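Local coordinates for surface glycoprotein (Trypanosoma brucei, PDB 5KLH), which is a procyclic-stage surface antigen whose bilobed ectodomain, the part crystallised here, probably serves as a sensor at the membrane of the insect-stage parasite, at residues Y176-Y181 with L186-E191. Numbering follows the deposited sequence.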
loop_
_atom_site.group_PDB
_atom_site.type_symbol
_atom_site.label_atom_id
_atom_site.label_comp_id
_atom_site.label_asym_id
_atom_site.label_seq_id
_atom_site.Cartn_x
_atom_site.Cartn_y
_atom_site.Cartn_z
ATOM N N TYR A 176 3.189 -9.805 1.561
ATOM C CA TYR A 176 2.659 -8.457 1.747
ATOM C C TYR A 176 3.690 -7.542 2.376
ATOM O O TYR A 176 4.046 -7.721 3.543
ATOM C CB TYR A 176 1.397 -8.498 2.617
ATOM C CG TYR A 176 0.240 -9.239 1.993
ATOM C CD1 TYR A 176 0.076 -10.611 2.186
ATOM C CD2 TYR A 176 -0.683 -8.572 1.202
ATOM C CE1 TYR A 176 -0.983 -11.279 1.603
ATOM C CE2 TYR A 176 -1.738 -9.239 0.616
ATOM C CZ TYR A 176 -1.883 -10.584 0.831
ATOM O OH TYR A 176 -2.926 -11.258 0.250
ATOM N N GLN A 177 4.168 -6.556 1.615
ATOM C CA GLN A 177 5.131 -5.593 2.135
ATOM C C GLN A 177 4.389 -4.371 2.661
ATOM O O GLN A 177 4.985 -3.469 3.235
ATOM C CB GLN A 177 6.149 -5.191 1.064
ATOM C CG GLN A 177 7.213 -6.267 0.741
ATOM C CD GLN A 177 6.974 -6.958 -0.593
ATOM O OE1 GLN A 177 5.902 -6.840 -1.182
ATOM N NE2 GLN A 177 7.979 -7.675 -1.081
ATOM N N SER A 178 3.082 -4.337 2.408
ATOM C CA SER A 178 2.184 -3.363 3.018
ATOM C C SER A 178 0.810 -3.990 3.168
ATOM O O SER A 178 0.479 -4.942 2.444
ATOM C CB SER A 178 2.104 -2.082 2.171
ATOM O OG SER A 178 1.118 -1.190 2.697
ATOM N N ALA A 179 0.014 -3.463 4.099
ATOM C CA ALA A 179 -1.381 -3.885 4.202
ATOM C C ALA A 179 -2.247 -3.205 3.163
ATOM O O ALA A 179 -3.363 -3.655 2.904
ATOM C CB ALA A 179 -1.937 -3.604 5.602
ATOM N N LEU A 180 -1.757 -2.102 2.582
ATOM C CA LEU A 180 -2.523 -1.383 1.563
ATOM C C LEU A 180 -2.279 -1.909 0.149
ATOM O O LEU A 180 -1.148 -2.162 -0.228
ATOM C CB LEU A 180 -2.184 0.110 1.581
ATOM C CG LEU A 180 -2.620 1.019 2.717
ATOM C CD1 LEU A 180 -2.193 2.432 2.361
ATOM C CD2 LEU A 180 -4.128 0.960 2.871
ATOM N N TYR A 181 -3.342 -2.059 -0.635
ATOM C CA TYR A 181 -3.213 -2.363 -2.057
ATOM C C TYR A 181 -2.310 -1.309 -2.699
ATOM O O TYR A 181 -2.477 -0.129 -2.402
ATOM C CB TYR A 181 -4.595 -2.351 -2.699
ATOM C CG TYR A 181 -4.673 -2.861 -4.112
ATOM C CD1 TYR A 181 -4.873 -4.201 -4.360
ATOM C CD2 TYR A 181 -4.606 -1.996 -5.186
ATOM C CE1 TYR A 181 -4.984 -4.677 -5.647
ATOM C CE2 TYR A 181 -4.722 -2.461 -6.481
ATOM C CZ TYR A 181 -4.900 -3.806 -6.701
ATOM O OH TYR A 181 -5.014 -4.291 -7.983
ATOM N N LEU A 186 6.238 0.433 -1.082
ATOM C CA LEU A 186 5.887 1.851 -1.089
ATOM C C LEU A 186 4.387 2.106 -1.177
ATOM O O LEU A 186 3.961 3.220 -1.485
ATOM C CB LEU A 186 6.593 2.569 -2.235
ATOM C CG LEU A 186 8.118 2.603 -2.137
ATOM C CD1 LEU A 186 8.703 3.525 -3.198
ATOM C CD2 LEU A 186 8.545 3.028 -0.756
ATOM N N SER A 187 3.592 1.080 -0.896
ATOM C CA SER A 187 2.139 1.230 -0.849
ATOM C C SER A 187 1.745 1.699 0.545
ATOM O O SER A 187 1.168 0.935 1.317
ATOM C CB SER A 187 1.453 -0.091 -1.197
ATOM O OG SER A 187 1.837 -0.534 -2.488
ATOM N N GLN A 188 2.095 2.943 0.872
ATOM C CA GLN A 188 1.961 3.432 2.241
ATOM C C GLN A 188 1.094 4.678 2.317
ATOM O O GLN A 188 0.569 5.142 1.310
ATOM C CB GLN A 188 3.345 3.712 2.834
ATOM C CG GLN A 188 4.294 2.531 2.738
ATOM C CD GLN A 188 3.832 1.379 3.593
ATOM O OE1 GLN A 188 2.988 1.560 4.459
ATOM N NE2 GLN A 188 4.374 0.176 3.350
ATOM N N GLY A 189 0.947 5.213 3.519
ATOM C CA GLY A 189 0.153 6.412 3.713
ATOM C C GLY A 189 1.061 7.605 3.603
ATOM O O GLY A 189 2.021 7.726 4.374
ATOM N N TYR A 190 0.764 8.488 2.649
ATOM C CA TYR A 190 1.620 9.643 2.370
ATOM C C TYR A 190 0.898 10.959 2.508
ATOM O O TYR A 190 -0.336 11.023 2.371
ATOM C CB TYR A 190 2.206 9.549 0.962
ATOM C CG TYR A 190 3.214 8.440 0.814
ATOM C CD1 TYR A 190 4.475 8.562 1.364
ATOM C CD2 TYR A 190 2.903 7.279 0.124
ATOM C CE1 TYR A 190 5.417 7.538 1.236
ATOM C CE2 TYR A 190 3.835 6.254 -0.010
ATOM C CZ TYR A 190 5.086 6.397 0.558
ATOM O OH TYR A 190 6.030 5.399 0.456
ATOM N N GLU A 191 1.673 12.010 2.778
ATOM C CA GLU A 191 1.146 13.372 2.813
ATOM C C GLU A 191 1.987 14.296 1.935
ATOM O O GLU A 191 3.060 13.919 1.449
ATOM C CB GLU A 191 1.100 13.918 4.253
ATOM C CG GLU A 191 0.305 13.090 5.224
ATOM C CD GLU A 191 -1.189 13.187 4.983
ATOM O OE1 GLU A 191 -1.619 14.082 4.222
ATOM O OE2 GLU A 191 -1.927 12.355 5.548
#
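An ST turn at Ser178 meets an inverse gamma turn centred on Ser187, where the loop after strand 170-172 doubles back before strand 189-191. The evidence is a two-bond relay through one hydroxyl. Ser178 OG donates to Ser187 O at 2.5 Å, a short bond. The C=O...O angle is 151°, with the donor tilted out of the carbonyl plane. The same OG accepts the backbone N-H of Leu180 at 3.0 Å, nearly straight at 160°. With OG anti to the backbone N (chi1 174°), this buried hydroxyl links both turns, and the two bonds fix its rotation.

Leu180 lies alongside the same carbonyl: its CB approaches Ser187 O to 3.5 Å, and its CD1 comes within 3.8 Å of Ser187 O, so aliphatic carbon flanks the acceptor. In return, Ser187 CB packs against Leu180 O at 3.5 Å. Gln188 starts away from the loop, but a bend at chi2 brings its amide back, with NE2 3.4 Å from Ser178 CB. This is van der Waals packing, because the amide's polar partners are Tyr159 N for OE1 and His185 O for NE2.

Tyr159 of strand 145-164 also touches Ser178 and Leu180, while Phe209 and Glu213 of helix 208-215 pack on Leu180. From Gly189 the chain pairs antiparallel with strand 145-164, through Gly189 and Glu191. The contact thus closes the loop between strands 170-172 and 189-191, which packs between helix 208-215 and strand 145-164: a side-chain-to-backbone bridge across a loop that leads into a short antiparallel strand.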